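Local structure of formyltransferase (Francisella tularensis subsp. tularensis, 4NV1) at residues Gln107-Ile121 / Val150-Phe162. The protein is a formyltransferase-family enzyme that binds dTDP-4-amino-4,6-dideoxyglucose in a pocket beside its central mixed beta-sheet. Sequence-based numbering, arbitrary orientation.
With 0FX (dTDP-4-amino-4,6-dideoxyglucose), chain I.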
loop_
_atom_site.group_PDB
_atom_site.type_symbol
_atom_site.label_atom_id
_atom_site.label_comp_id
_atom_site.label_asym_id
_atom_site.label_seq_id
_atom_site.Cartn_x
_atom_site.Cartn_y
_atom_site.Cartn_z
ATOM N N GLN A 107 -16.963 -5.545 8.967
ATOM C CA GLN A 107 -16.210 -5.968 7.797
ATOM C C GLN A 107 -14.714 -6.237 8.090
ATOM O O GLN A 107 -14.127 -7.182 7.552
ATOM C CB GLN A 107 -16.423 -5.099 6.540
ATOM C CG GLN A 107 -15.578 -3.827 6.463
ATOM C CD GLN A 107 -15.992 -2.833 7.475
ATOM O OE1 GLN A 107 -17.028 -3.000 8.131
ATOM N NE2 GLN A 107 -15.243 -1.732 7.582
ATOM N N VAL A 108 -14.121 -5.479 9.005
ATOM C CA VAL A 108 -12.749 -5.751 9.379
ATOM C C VAL A 108 -12.656 -7.149 9.957
ATOM O O VAL A 108 -11.868 -7.982 9.488
ATOM C CB VAL A 108 -12.192 -4.739 10.365
ATOM C CG1 VAL A 108 -10.791 -5.141 10.766
ATOM C CG2 VAL A 108 -12.192 -3.333 9.781
ATOM N N PHE A 109 -13.459 -7.414 10.961
ATOM C CA PHE A 109 -13.488 -8.740 11.600
ATOM C C PHE A 109 -13.830 -9.837 10.591
ATOM O O PHE A 109 -13.294 -10.907 10.703
ATOM C CB PHE A 109 -14.447 -8.746 12.817
ATOM C CG PHE A 109 -13.862 -8.070 13.999
ATOM C CD1 PHE A 109 -14.034 -6.724 14.191
ATOM C CD2 PHE A 109 -13.073 -8.781 14.875
ATOM C CE1 PHE A 109 -13.407 -6.097 15.244
ATOM C CE2 PHE A 109 -12.421 -8.162 15.894
ATOM C CZ PHE A 109 -12.646 -6.816 16.112
ATOM N N SER A 110 -14.646 -9.584 9.580
ATOM C CA SER A 110 -15.002 -10.632 8.639
ATOM C C SER A 110 -13.823 -10.963 7.754
ATOM O O SER A 110 -13.580 -12.139 7.427
ATOM C CB SER A 110 -16.285 -10.357 7.811
ATOM O OG SER A 110 -17.527 -10.555 8.489
ATOM N N ILE A 111 -13.020 -9.964 7.421
ATOM C CA ILE A 111 -11.910 -10.212 6.513
ATOM C C ILE A 111 -10.933 -11.122 7.196
ATOM O O ILE A 111 -10.295 -12.006 6.575
ATOM C CB ILE A 111 -11.241 -8.881 6.016
ATOM C CG1 ILE A 111 -12.085 -8.190 4.949
ATOM C CG2 ILE A 111 -9.923 -9.226 5.332
ATOM C CD1 ILE A 111 -11.768 -6.708 4.753
ATOM N N ILE A 112 -10.785 -10.897 8.484
ATOM C CA ILE A 112 -9.937 -11.749 9.296
ATOM C C ILE A 112 -10.483 -13.105 9.715
ATOM O O ILE A 112 -9.792 -14.119 9.561
ATOM C CB ILE A 112 -9.469 -10.997 10.550
ATOM C CG1 ILE A 112 -8.587 -9.803 10.122
ATOM C CG2 ILE A 112 -8.757 -11.935 11.534
ATOM C CD1 ILE A 112 -8.422 -8.721 11.196
ATOM N N ASN A 113 -11.669 -13.116 10.314
ATOM C CA ASN A 113 -12.205 -14.344 10.877
ATOM C C ASN A 113 -13.119 -15.138 9.991
ATOM O O ASN A 113 -13.555 -16.153 10.388
ATOM C CB ASN A 113 -12.811 -14.059 12.245
ATOM C CG ASN A 113 -14.123 -13.290 12.201
ATOM O OD1 ASN A 113 -14.896 -13.342 11.253
ATOM N ND2 ASN A 113 -14.387 -12.598 13.284
ATOM N N LYS A 114 -13.374 -14.697 8.774
ATOM C CA LYS A 114 -14.197 -15.319 7.775
ATOM C C LYS A 114 -15.662 -15.571 8.074
ATOM O O LYS A 114 -16.286 -16.152 7.221
ATOM C CB LYS A 114 -13.589 -16.610 7.193
ATOM C CG LYS A 114 -12.076 -16.580 7.105
ATOM C CD LYS A 114 -11.661 -15.438 6.176
ATOM C CE LYS A 114 -10.157 -15.370 5.976
ATOM N NZ LYS A 114 -9.956 -14.357 4.882
ATOM N N LEU A 115 -16.230 -15.092 9.188
ATOM C CA LEU A 115 -17.698 -15.044 9.296
ATOM C C LEU A 115 -18.341 -14.203 8.193
ATOM O O LEU A 115 -17.753 -13.209 7.749
ATOM C CB LEU A 115 -18.060 -14.566 10.696
ATOM C CG LEU A 115 -17.579 -15.590 11.763
ATOM C CD1 LEU A 115 -18.038 -15.144 13.139
ATOM C CD2 LEU A 115 -18.063 -17.023 11.501
ATOM N N PRO A 116 -19.518 -14.606 7.679
ATOM C CA PRO A 116 -20.206 -13.747 6.723
ATOM C C PRO A 116 -20.264 -12.258 7.092
ATOM O O PRO A 116 -20.356 -11.878 8.250
ATOM C CB PRO A 116 -21.636 -14.279 6.790
ATOM C CG PRO A 116 -21.416 -15.732 6.941
ATOM C CD PRO A 116 -20.387 -15.724 8.041
ATOM N N ILE A 117 -20.353 -11.455 6.053
ATOM C CA ILE A 117 -20.487 -10.004 6.179
ATOM C C ILE A 117 -21.507 -9.659 5.121
ATOM O O ILE A 117 -21.648 -10.313 4.086
ATOM C CB ILE A 117 -19.114 -9.307 5.890
ATOM C CG1 ILE A 117 -19.218 -7.788 5.953
ATOM C CG2 ILE A 117 -18.684 -9.647 4.468
ATOM C CD1 ILE A 117 -19.486 -7.260 7.334
ATOM N N GLY A 118 -22.231 -8.581 5.363
ATOM C CA GLY A 118 -23.305 -8.187 4.452
ATOM C C GLY A 118 -24.009 -7.029 5.109
ATOM O O GLY A 118 -23.345 -6.232 5.870
ATOM N N ALA A 119 -25.293 -6.876 4.779
ATOM C CA ALA A 119 -26.114 -5.802 5.382
ATOM C C ALA A 119 -27.451 -6.326 5.907
ATOM O O ALA A 119 -27.998 -7.194 5.297
ATOM C CB ALA A 119 -26.392 -4.710 4.348
ATOM N N THR A 120 -27.908 -5.782 7.019
ATOM C CA THR A 120 -29.100 -6.165 7.682
ATOM C C THR A 120 -29.931 -4.924 8.011
ATOM O O THR A 120 -29.377 -3.872 8.421
ATOM C CB THR A 120 -28.744 -6.799 9.025
ATOM O OG1 THR A 120 -27.882 -7.904 8.841
ATOM C CG2 THR A 120 -30.019 -7.312 9.769
ATOM N N ILE A 121 -31.243 -5.068 7.805
ATOM C CA ILE A 121 -32.274 -4.182 8.356
ATOM C C ILE A 121 -33.109 -4.954 9.324
ATOM O O ILE A 121 -33.634 -6.046 9.025
ATOM C CB ILE A 121 -33.187 -3.645 7.266
ATOM C CG1 ILE A 121 -32.375 -2.979 6.182
ATOM C CG2 ILE A 121 -34.214 -2.702 7.880
ATOM C CD1 ILE A 121 -33.106 -2.675 4.908
ATOM N N VAL A 150 -14.950 -3.401 0.988
ATOM C CA VAL A 150 -16.011 -4.243 1.509
ATOM C C VAL A 150 -17.036 -3.362 2.199
ATOM O O VAL A 150 -18.211 -3.567 1.981
ATOM C CB VAL A 150 -15.498 -5.315 2.507
ATOM C CG1 VAL A 150 -16.708 -6.109 3.035
ATOM C CG2 VAL A 150 -14.516 -6.217 1.765
ATOM N N TYR A 151 -16.620 -2.326 2.933
ATOM C CA TYR A 151 -17.538 -1.412 3.544
ATOM C C TYR A 151 -18.369 -0.772 2.456
ATOM O O TYR A 151 -19.593 -0.545 2.639
ATOM C CB TYR A 151 -16.783 -0.333 4.297
ATOM C CG TYR A 151 -17.568 0.814 4.927
ATOM C CD1 TYR A 151 -18.059 0.707 6.228
ATOM C CD2 TYR A 151 -17.693 2.044 4.291
ATOM C CE1 TYR A 151 -18.713 1.753 6.854
ATOM C CE2 TYR A 151 -18.329 3.121 4.920
ATOM C CZ TYR A 151 -18.858 2.956 6.201
ATOM O OH TYR A 151 -19.500 3.975 6.884
ATOM N N ALA A 152 -17.745 -0.397 1.350
ATOM C CA ALA A 152 -18.519 0.273 0.299
ATOM C C ALA A 152 -19.511 -0.648 -0.424
ATOM O O ALA A 152 -20.542 -0.149 -0.842
ATOM C CB ALA A 152 -17.638 0.942 -0.740
ATOM N N LYS A 153 -19.203 -1.936 -0.592
ATOM C CA LYS A 153 -20.205 -2.902 -1.069
ATOM C C LYS A 153 -21.339 -3.032 -0.083
ATOM O O LYS A 153 -22.469 -3.188 -0.522
ATOM C CB LYS A 153 -19.654 -4.329 -1.303
ATOM C CG LYS A 153 -19.212 -4.548 -2.733
ATOM C CD LYS A 153 -17.886 -5.290 -2.861
ATOM C CE LYS A 153 -17.937 -6.593 -2.137
ATOM N NZ LYS A 153 -17.265 -7.638 -2.935
ATOM N N VAL A 154 -21.030 -3.012 1.209
ATOM C CA VAL A 154 -22.012 -3.255 2.264
ATOM C C VAL A 154 -22.978 -2.070 2.283
ATOM O O VAL A 154 -24.210 -2.240 2.214
ATOM C CB VAL A 154 -21.343 -3.563 3.608
ATOM C CG1 VAL A 154 -22.287 -3.478 4.774
ATOM C CG2 VAL A 154 -20.776 -5.000 3.558
ATOM N N GLN A 155 -22.401 -0.888 2.157
ATOM C CA GLN A 155 -23.172 0.342 2.185
ATOM C C GLN A 155 -24.145 0.411 1.064
ATOM O O GLN A 155 -25.330 0.645 1.271
ATOM C CB GLN A 155 -22.274 1.584 2.283
ATOM C CG GLN A 155 -22.965 2.799 2.807
ATOM C CD GLN A 155 -22.000 3.964 3.067
ATOM O OE1 GLN A 155 -21.858 4.838 2.218
ATOM N NE2 GLN A 155 -21.353 3.977 4.216
ATOM N N LYS A 156 -23.697 0.180 -0.146
ATOM C CA LYS A 156 -24.589 0.041 -1.270
ATOM C C LYS A 156 -25.654 -1.056 -1.128
ATOM O O LYS A 156 -26.801 -0.915 -1.571
ATOM C CB LYS A 156 -23.702 -0.313 -2.450
ATOM C CG LYS A 156 -24.382 -0.292 -3.797
ATOM C CD LYS A 156 -23.377 0.108 -4.872
ATOM C CE LYS A 156 -22.632 1.395 -4.500
ATOM N NZ LYS A 156 -21.137 1.295 -4.611
ATOM N N LYS A 157 -25.316 -2.165 -0.486
ATOM C CA LYS A 157 -26.327 -3.218 -0.300
ATOM C C LYS A 157 -27.400 -2.693 0.675
ATOM O O LYS A 157 -28.599 -2.816 0.465
ATOM C CB LYS A 157 -25.634 -4.478 0.219
ATOM C CG LYS A 157 -26.585 -5.640 0.498
ATOM C CD LYS A 157 -27.287 -6.078 -0.785
ATOM C CE LYS A 157 -26.341 -6.711 -1.770
ATOM N NZ LYS A 157 -27.032 -6.734 -3.080
ATOM N N GLU A 158 -26.949 -2.025 1.717
ATOM C CA GLU A 158 -27.803 -1.376 2.690
ATOM C C GLU A 158 -28.847 -0.550 2.033
ATOM O O GLU A 158 -29.985 -0.766 2.352
ATOM C CB GLU A 158 -27.072 -0.436 3.615
ATOM C CG GLU A 158 -26.338 -1.071 4.786
ATOM C CD GLU A 158 -25.570 -0.012 5.570
ATOM O OE1 GLU A 158 -24.594 0.518 4.978
ATOM O OE2 GLU A 158 -25.901 0.287 6.753
ATOM N N VAL A 159 -28.442 0.386 1.168
ATOM C CA VAL A 159 -29.360 1.263 0.440
ATOM C C VAL A 159 -30.292 0.565 -0.564
ATOM O O VAL A 159 -31.501 0.855 -0.659
ATOM C CB VAL A 159 -28.560 2.388 -0.222
ATOM C CG1 VAL A 159 -29.468 3.189 -1.108
ATOM C CG2 VAL A 159 -27.977 3.286 0.865
ATOM N N GLU A 160 -29.761 -0.436 -1.248
ATOM C CA GLU A 160 -30.588 -1.313 -2.064
ATOM C C GLU A 160 -31.611 -2.144 -1.276
ATOM O O GLU A 160 -32.780 -2.253 -1.661
ATOM C CB GLU A 160 -29.671 -2.161 -2.939
ATOM C CG GLU A 160 -30.438 -3.206 -3.709
ATOM C CD GLU A 160 -29.593 -4.417 -4.083
ATOM O OE1 GLU A 160 -30.179 -5.265 -4.782
ATOM O OE2 GLU A 160 -28.410 -4.558 -3.676
ATOM N N LEU A 161 -31.233 -2.633 -0.104
ATOM C CA LEU A 161 -32.181 -3.378 0.720
ATOM C C LEU A 161 -33.248 -2.453 1.322
ATOM O O LEU A 161 -34.413 -2.763 1.364
ATOM C CB LEU A 161 -31.505 -4.149 1.832
ATOM C CG LEU A 161 -30.567 -5.273 1.392
ATOM C CD1 LEU A 161 -30.095 -5.969 2.636
ATOM C CD2 LEU A 161 -31.174 -6.410 0.579
ATOM N N PHE A 162 -32.878 -1.231 1.677
ATOM C CA PHE A 162 -33.848 -0.312 2.268
ATOM C C PHE A 162 -34.836 0.144 1.195
ATOM O O PHE A 162 -36.050 0.294 1.432
ATOM C CB PHE A 162 -33.073 0.871 2.845
ATOM C CG PHE A 162 -33.936 1.963 3.373
ATOM C CD1 PHE A 162 -34.570 1.816 4.579
ATOM C CD2 PHE A 162 -34.046 3.148 2.712
ATOM C CE1 PHE A 162 -35.352 2.842 5.101
ATOM C CE2 PHE A 162 -34.847 4.168 3.187
ATOM C CZ PHE A 162 -35.498 4.017 4.392
HETATM O O4P 0FX I . -20.023 3.775 9.837
HETATM P P2 0FX I . -19.918 5.319 9.928
HETATM O O3P 0FX I . -20.174 6.321 8.823
HETATM O O1G 0FX I . -20.014 5.827 11.432
HETATM C C1G 0FX I . -21.220 5.748 12.155
HETATM C C2G 0FX I . -20.743 6.242 13.511
HETATM O O2G 0FX I . -19.861 7.362 13.385
HETATM C C3G 0FX I . -20.019 5.153 14.277
HETATM O O3G 0FX I . -19.838 5.749 15.580
HETATM C C4G 0FX I . -20.885 3.878 14.255
HETATM N N4A 0FX I . -20.321 2.798 15.052
HETATM C C5G 0FX I . -21.166 3.375 12.834
HETATM C C6G 0FX I . -22.074 2.150 12.842
HETATM O O5G 0FX I . -21.807 4.441 12.131
HETATM O OPP 0FX I . -18.471 5.985 9.855
HETATM P P 0FX I . -17.054 5.677 10.489
HETATM O O1P 0FX I . -16.882 6.025 11.953
HETATM O O2P 0FX I . -16.363 6.308 9.286
HETATM O O5 0FX I . -16.658 4.134 10.233
HETATM C C5 0FX I . -16.700 3.659 8.882
HETATM C C4 0FX I . -15.584 2.671 8.595
HETATM O O4 0FX I . -14.355 3.367 8.491
HETATM C C3 0FX I . -15.343 1.619 9.636
HETATM O O3 0FX I . -16.057 0.402 9.371
HETATM C C2 0FX I . -13.866 1.271 9.442
HETATM C C1 0FX I . -13.275 2.600 8.972
HETATM N N11 0FX I . -12.512 3.212 10.065
HETATM C C61 0FX I . -13.121 4.076 10.905
HETATM C C51 0FX I . -12.411 4.637 11.945
HETATM C C5A 0FX I . -12.985 5.579 12.984
HETATM C C21 0FX I . -11.206 2.907 10.206
HETATM O O21 0FX I . -10.560 2.085 9.355
HETATM N N31 0FX I . -10.451 3.463 11.159
HETATM C C41 0FX I . -11.077 4.315 11.999
HETATM O O41 0FX I . -10.427 4.876 13.013
#
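The Tyr151 ring and the Gln107 amide, their planes 53° apart, meet where helix 107-113 and helix 150-162 approach dTDP-4-amino-4,6-dideoxyglucose. C4 of the ligand lies over one ring face, displaced toward the rim, while O4P sits in plane at the ring edge and takes a weak hydrogen bond from Tyr151 OH (3.0 Å). Gln107 NE2 comes obliquely to the ring, 3.9 Å from Tyr151 CB, and donates an almost straight bond to ligand O3 (2.9 Å, N-H...O 178°). CG of Gln107 is wedged between backbone N and carbonyl carbon (chi1 83°), and a bend at chi2 carries the amide to the ligand; Ser147 OG is a second partner of NE2. The two residues thus hold the ligand at two points, firmly at O3 and weakly at O4P.

Beyond this pair, along the strand and helix, the contact is apolar. Val150 turns CG1 to Gln107 CB (3.7 Å) and to Ile117 CG1, and CG2 to Ile111 CD1. The Ile117 and Val154 side chains cross at about a right angle, CG1 against CG2. Farther along strand 117-121, Val154 CG1 abuts Gly118 O, and Ala119 CB packs on Glu158 CG (3.7 Å) and Lys157 CG. Glu158 OE1 is hydrogen-bonded to His75 NE2, while His75 ND1 bonds the ligand, consistent with a second-shell residue positioning His75. Ile121 CD1 lies against the helix backbone, 3.5 Å from Phe162 N, with Leu161 CB and Phe162 CB beside it.

Strand 117-121 and helix 150-162 run roughly parallel with axes 7.2 Å from each other at closest, an alpha/beta layer in which the helix covers one face of the mixed sheet and its Tyr151 end helps line the dTDP-4-amino-4,6-dideoxyglucose pocket of the formyltransferase domain.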